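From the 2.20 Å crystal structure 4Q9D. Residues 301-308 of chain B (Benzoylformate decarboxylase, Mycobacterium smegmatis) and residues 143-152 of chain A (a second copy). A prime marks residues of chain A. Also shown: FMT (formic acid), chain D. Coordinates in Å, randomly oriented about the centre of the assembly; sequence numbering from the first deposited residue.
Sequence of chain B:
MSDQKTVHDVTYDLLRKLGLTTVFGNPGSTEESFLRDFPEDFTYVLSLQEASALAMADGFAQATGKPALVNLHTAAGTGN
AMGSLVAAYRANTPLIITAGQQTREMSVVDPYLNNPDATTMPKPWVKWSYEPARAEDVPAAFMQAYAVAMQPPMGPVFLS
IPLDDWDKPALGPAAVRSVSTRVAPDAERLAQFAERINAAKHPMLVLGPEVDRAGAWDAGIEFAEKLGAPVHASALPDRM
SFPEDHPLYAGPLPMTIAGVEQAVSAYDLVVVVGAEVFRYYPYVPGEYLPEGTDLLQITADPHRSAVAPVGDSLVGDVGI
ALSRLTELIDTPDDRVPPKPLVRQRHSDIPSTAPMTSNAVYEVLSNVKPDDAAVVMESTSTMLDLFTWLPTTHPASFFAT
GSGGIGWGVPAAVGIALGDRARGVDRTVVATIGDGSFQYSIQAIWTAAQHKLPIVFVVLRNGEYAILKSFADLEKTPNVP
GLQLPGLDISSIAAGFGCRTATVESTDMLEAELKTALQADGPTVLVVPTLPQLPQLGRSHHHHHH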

ATOM      1  N   ASP B 301     -17.572 -12.627 -10.449  1.00 22.23           N
ATOM      2  CA  ASP B 301     -16.374 -11.901 -10.028  1.00 22.54           C
ATOM      3  C   ASP B 301     -15.643 -11.219 -11.183  1.00 21.54           C
ATOM      4  O   ASP B 301     -14.884 -11.852 -11.904  1.00 23.22           O
ATOM      5  CB  ASP B 301     -15.434 -12.842  -9.263  1.00 19.86           C
ATOM      6  CG  ASP B 301     -14.185 -12.128  -8.718  1.00 28.14           C
ATOM      7  OD1 ASP B 301     -14.010 -10.906  -8.962  1.00 21.84           O
ATOM      8  OD2 ASP B 301     -13.364 -12.805  -8.049  1.00 33.32           O
ATOM      9  N   PRO B 302     -15.833  -9.897 -11.322  1.00 18.09           N
ATOM     10  CA  PRO B 302     -15.231  -9.142 -12.425  1.00 17.72           C
ATOM     11  C   PRO B 302     -13.716  -9.326 -12.528  1.00 19.16           C
ATOM     12  O   PRO B 302     -13.157  -9.119 -13.605  1.00 22.78           O
ATOM     13  CB  PRO B 302     -15.583  -7.670 -12.100  1.00 21.84           C
ATOM     14  CG  PRO B 302     -16.674  -7.752 -11.056  1.00 22.68           C
ATOM     15  CD  PRO B 302     -16.478  -9.022 -10.319  1.00 22.85           C
ATOM     16  N   HIS B 303     -13.062  -9.681 -11.421  1.00 23.57           N
ATOM     17  CA  HIS B 303     -11.642  -9.915 -11.465  1.00 28.50           C
ATOM     18  C   HIS B 303     -11.343 -11.156 -12.327  1.00 25.66           C
ATOM     19  O   HIS B 303     -10.373 -11.180 -13.108  1.00 24.84           O
ATOM     20  CB  HIS B 303     -11.037 -10.101 -10.055  1.00 21.99           C
ATOM     21  CG  HIS B 303      -9.619 -10.576 -10.104  1.00 25.90           C
ATOM     22  ND1 HIS B 303      -9.254 -11.892  -9.848  1.00 32.47           N
ATOM     23  CD2 HIS B 303      -8.471  -9.941 -10.449  1.00 21.24           C
ATOM     24  CE1 HIS B 303      -7.956 -12.024 -10.003  1.00 21.54           C
ATOM     25  NE2 HIS B 303      -7.450 -10.849 -10.361  1.00 29.11           N
ATOM     26  N   ARG B 304     -12.164 -12.189 -12.163  1.00 22.16           N
ATOM     27  CA  ARG B 304     -12.000 -13.438 -12.924  1.00 23.85           C
ATOM     28  C   ARG B 304     -12.249 -13.277 -14.428  1.00 28.19           C
ATOM     29  O   ARG B 304     -11.567 -13.907 -15.243  1.00 23.99           O
ATOM     30  CB  ARG B 304     -12.871 -14.567 -12.357  1.00 20.81           C
ATOM     31  CG  ARG B 304     -12.273 -15.189 -11.108  1.00 35.01           C
ATOM     32  CD  ARG B 304     -10.791 -15.491 -11.448  1.00 47.67           C
ATOM     33  NE  ARG B 304      -9.917 -15.647 -10.296  1.00 55.45           N
ATOM     34  CZ  ARG B 304      -8.650 -16.062 -10.369  1.00 48.77           C
ATOM     35  NH1 ARG B 304      -8.093 -16.406 -11.540  1.00 46.88           N
ATOM     36  NH2 ARG B 304      -7.953 -16.166  -9.253  1.00 44.89           N
ATOM     37  N   SER B 305     -13.206 -12.437 -14.810  1.00 18.53           N
ATOM     38  CA  SER B 305     -13.395 -12.159 -16.239  1.00 21.29           C
ATOM     39  C   SER B 305     -12.286 -11.237 -16.734  1.00 29.33           C
ATOM     40  O   SER B 305     -11.869 -11.324 -17.886  1.00 23.87           O
ATOM     41  CB  SER B 305     -14.774 -11.527 -16.507  1.00 21.65           C
ATOM     42  OG  SER B 305     -15.062 -10.543 -15.525  1.00 21.62           O
ATOM     43  N   ALA B 306     -11.792 -10.353 -15.860  1.00 22.14           N
ATOM     44  CA  ALA B 306     -10.755  -9.398 -16.273  1.00 20.85           C
ATOM     45  C   ALA B 306      -9.414 -10.041 -16.589  1.00 24.69           C
ATOM     46  O   ALA B 306      -8.703  -9.567 -17.478  1.00 22.87           O
ATOM     47  CB  ALA B 306     -10.552  -8.317 -15.215  1.00 20.13           C
ATOM     48  N   VAL B 307      -9.044 -11.080 -15.828  1.00 22.45           N
ATOM     49  CA  VAL B 307      -7.732 -11.715 -16.019  1.00 23.78           C
ATOM     50  C   VAL B 307      -7.732 -12.841 -17.072  1.00 20.62           C
ATOM     51  O   VAL B 307      -6.675 -13.338 -17.407  1.00 23.78           O
ATOM     52  CB  VAL B 307      -7.119 -12.268 -14.695  1.00 18.72           C
ATOM     53  CG1 VAL B 307      -6.935 -11.128 -13.644  1.00 24.70           C
ATOM     54  CG2 VAL B 307      -7.979 -13.425 -14.114  1.00 15.77           C
ATOM     55  N   ALA B 308      -8.911 -13.248 -17.552  1.00 21.66           N
ATOM     56  CA  ALA B 308      -9.027 -14.360 -18.490  1.00 19.63           C
ATOM     57  C   ALA B 308      -8.218 -14.035 -19.740  1.00 20.11           C
ATOM     58  O   ALA B 308      -8.330 -12.941 -20.263  1.00 19.69           O
ATOM     59  CB  ALA B 308     -10.498 -14.604 -18.848  1.00 18.51           C
TER
HETATM   60  C   FMT D 602     -16.800  -4.349 -24.013  1.00 29.94           C
HETATM   61  O1  FMT D 602     -16.549  -3.197 -24.364  1.00 26.92           O
HETATM   62  O2  FMT D 602     -16.017  -5.282 -24.228  1.00 26.54           O
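Chain A (143-152) MQAYAVAMQP

Residues 143′-150′ of chain A continue a helix that begins earlier in the chain, with phi/psi values near -60/-45 over most of its length and backbone hydrogen bonds of 2.9 Å from Ala147′ N to Met143′ O and from Val148′ N to Gln144′ O. Gln151′ is the first residue to leave this conformation (phi/psi -71/143), and Pro152′ follows in the same extended region. The helix runs nearly antiparallel to the short chain B helix that starts at Pro302: the two N-to-C directions differ by 152°, and the axes approach to 8.7 Å. The register agrees, since Ala306 CA lies 5.1 Å from Ala147′ CA and Pro302 CA lies 7.0 Å from Gln151′ CA.

Ala306 covers the most surface, 76 Å² of its area being buried by chain A. Its CB points toward the partner helix and packs 3.7 Å from Val148′ CG2 and 4.2 Å from Ala147′ CB; Ala306 CA is 3.9 Å from that same Ala147′ CB. Both alanines point CB toward the other stretch where the backbones come close, and methyl side chains leave little bulk between them.

Gln151′ (67 Å²) supplies the polar anchor. With chi1 m and chi2 t, its side chain reaches the first turn of the chain B helix, where both ends of the amide are engaged: Gln151′ NE2 donates to Pro302 O (2.9 Å, N-H...O angle 160°), and Ser305 OG donates to Gln151′ OE1 (2.6 Å). Pro302 O also accepts from Ala306 N at 2.9 Å, so this carbonyl serves the helix and the interface together.

Gln144′ (56 Å²) meets the other end of the chain B stretch. Its CB points sideways, but the extended t,t side chain brings CG to 3.0 Å from Ala306 O and OE1 to 3.6 Å from Val307 CG1. A water accepts weakly from Gln144′ NE2 (3.2 Å) and donates to Val307 O (2.8 Å).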

ATOM      1  N   MET A 143      -5.263  -5.613 -22.664  1.00 21.09           N
ATOM      2  CA  MET A 143      -6.628  -6.131 -22.794  1.00 17.54           C
ATOM      3  C   MET A 143      -7.270  -6.175 -21.411  1.00 25.20           C
ATOM      4  O   MET A 143      -8.450  -5.854 -21.208  1.00 23.79           O
ATOM      5  CB  MET A 143      -6.570  -7.544 -23.382  1.00 14.43           C
ATOM      6  CG  MET A 143      -7.946  -8.188 -23.686  1.00 22.68           C
ATOM      7  SD  MET A 143      -8.930  -7.278 -24.907  1.00 22.18           S
ATOM      8  CE  MET A 143     -10.239  -6.560 -23.908  1.00 19.86           C
ATOM      9  N   GLN A 144      -6.468  -6.609 -20.451  1.00 19.55           N
ATOM     10  CA  GLN A 144      -6.892  -6.709 -19.057  1.00 24.57           C
ATOM     11  C   GLN A 144      -7.244  -5.326 -18.468  1.00 22.05           C
ATOM     12  O   GLN A 144      -8.224  -5.169 -17.730  1.00 22.77           O
ATOM     13  CB  GLN A 144      -5.753  -7.374 -18.270  1.00 24.25           C
ATOM     14  CG  GLN A 144      -6.209  -8.000 -17.027  1.00 37.33           C
ATOM     15  CD  GLN A 144      -5.142  -8.797 -16.303  1.00 29.88           C
ATOM     16  OE1 GLN A 144      -4.890  -8.523 -15.147  1.00 34.89           O
ATOM     17  NE2 GLN A 144      -4.600  -9.849 -16.938  1.00 27.55           N
ATOM     18  N   ALA A 145      -6.447  -4.314 -18.817  1.00 22.39           N
ATOM     19  CA  ALA A 145      -6.709  -2.945 -18.369  1.00 23.33           C
ATOM     20  C   ALA A 145      -8.061  -2.450 -18.910  1.00 23.55           C
ATOM     21  O   ALA A 145      -8.878  -1.852 -18.179  1.00 24.12           O
ATOM     22  CB  ALA A 145      -5.554  -2.017 -18.813  1.00 17.83           C
ATOM     23  N   TYR A 146      -8.291  -2.708 -20.199  1.00 20.78           N
ATOM     24  CA  TYR A 146      -9.558  -2.390 -20.834  1.00 20.95           C
ATOM     25  C   TYR A 146     -10.692  -3.076 -20.077  1.00 22.55           C
ATOM     26  O   TYR A 146     -11.688  -2.435 -19.732  1.00 21.87           O
ATOM     27  CB  TYR A 146      -9.547  -2.854 -22.304  1.00 19.34           C
ATOM     28  CG  TYR A 146     -10.854  -2.586 -23.052  1.00 21.77           C
ATOM     29  CD1 TYR A 146     -11.016  -1.435 -23.837  1.00 21.68           C
ATOM     30  CD2 TYR A 146     -11.912  -3.485 -22.986  1.00 21.57           C
ATOM     31  CE1 TYR A 146     -12.199  -1.196 -24.554  1.00 23.89           C
ATOM     32  CE2 TYR A 146     -13.100  -3.250 -23.671  1.00 22.07           C
ATOM     33  CZ  TYR A 146     -13.240  -2.112 -24.456  1.00 20.61           C
ATOM     34  OH  TYR A 146     -14.421  -1.902 -25.140  1.00 26.36           O
ATOM     35  N   ALA A 147     -10.534  -4.384 -19.829  1.00 20.64           N
ATOM     36  CA  ALA A 147     -11.536  -5.175 -19.113  1.00 20.24           C
ATOM     37  C   ALA A 147     -11.867  -4.600 -17.730  1.00 24.02           C
ATOM     38  O   ALA A 147     -13.033  -4.502 -17.351  1.00 23.84           O
ATOM     39  CB  ALA A 147     -11.082  -6.640 -18.975  1.00 17.08           C
ATOM     40  N   VAL A 148     -10.845  -4.246 -16.966  1.00 22.69           N
ATOM     41  CA  VAL A 148     -11.095  -3.728 -15.638  1.00 17.74           C
ATOM     42  C   VAL A 148     -11.799  -2.370 -15.711  1.00 19.25           C
ATOM     43  O   VAL A 148     -12.766  -2.120 -14.994  1.00 24.73           O
ATOM     44  CB  VAL A 148      -9.800  -3.572 -14.806  1.00 21.28           C
ATOM     45  CG1 VAL A 148     -10.146  -2.985 -13.415  1.00 18.11           C
ATOM     46  CG2 VAL A 148      -9.117  -4.941 -14.621  1.00 17.98           C
ATOM     47  N   ALA A 149     -11.311  -1.488 -16.570  1.00 21.44           N
ATOM     48  CA  ALA A 149     -11.877  -0.145 -16.657  1.00 29.04           C
ATOM     49  C   ALA A 149     -13.338  -0.167 -17.118  1.00 22.60           C
ATOM     50  O   ALA A 149     -14.125   0.657 -16.680  1.00 24.03           O
ATOM     51  CB  ALA A 149     -11.059   0.727 -17.603  1.00 19.58           C
ATOM     52  N   MET A 150     -13.668  -1.088 -18.019  1.00 20.54           N
ATOM     53  CA  MET A 150     -14.974  -1.108 -18.697  1.00 20.23           C
ATOM     54  C   MET A 150     -16.043  -1.860 -17.920  1.00 23.29           C
ATOM     55  O   MET A 150     -17.237  -1.564 -18.063  1.00 21.42           O
ATOM     56  CB  MET A 150     -14.844  -1.661 -20.123  1.00 19.91           C
ATOM     57  CG  MET A 150     -14.073  -0.713 -21.065  1.00 22.57           C
ATOM     58  SD  MET A 150     -14.947   0.866 -21.255  1.00 25.07           S
ATOM     59  CE  MET A 150     -16.330   0.375 -22.331  1.00 20.66           C
ATOM     60  N   GLN A 151     -15.636  -2.815 -17.083  1.00 22.39           N
ATOM     61  CA  GLN A 151     -16.624  -3.502 -16.260  1.00 22.11           C
ATOM     62  C   GLN A 151     -17.158  -2.577 -15.162  1.00 21.50           C
ATOM     63  O   GLN A 151     -16.406  -1.780 -14.621  1.00 21.25           O
ATOM     64  CB  GLN A 151     -16.035  -4.798 -15.684  1.00 21.07           C
ATOM     65  CG  GLN A 151     -15.767  -5.858 -16.801  1.00 22.95           C
ATOM     66  CD  GLN A 151     -15.161  -7.144 -16.267  1.00 25.67           C
ATOM     67  OE1 GLN A 151     -15.573  -8.231 -16.658  1.00 21.42           O
ATOM     68  NE2 GLN A 151     -14.201  -7.023 -15.347  1.00 23.02           N
ATOM     69  N   PRO A 152     -18.465  -2.684 -14.833  1.00 25.48           N
ATOM     70  CA  PRO A 152     -19.113  -1.760 -13.884  1.00 24.58           C
ATOM     71  C   PRO A 152     -18.678  -1.980 -12.434  1.00 22.11           C
ATOM     72  O   PRO A 152     -18.454  -3.124 -12.048  1.00 23.68           O
ATOM     73  CB  PRO A 152     -20.614  -2.096 -14.024  1.00 23.72           C
ATOM     74  CG  PRO A 152     -20.649  -3.523 -14.441  1.00 23.23           C
ATOM     75  CD  PRO A 152     -19.400  -3.711 -15.336  1.00 22.23           C
TER
HETATM   76  O   HOH W   1      -4.866 -12.172 -19.119  1.00 25.12           O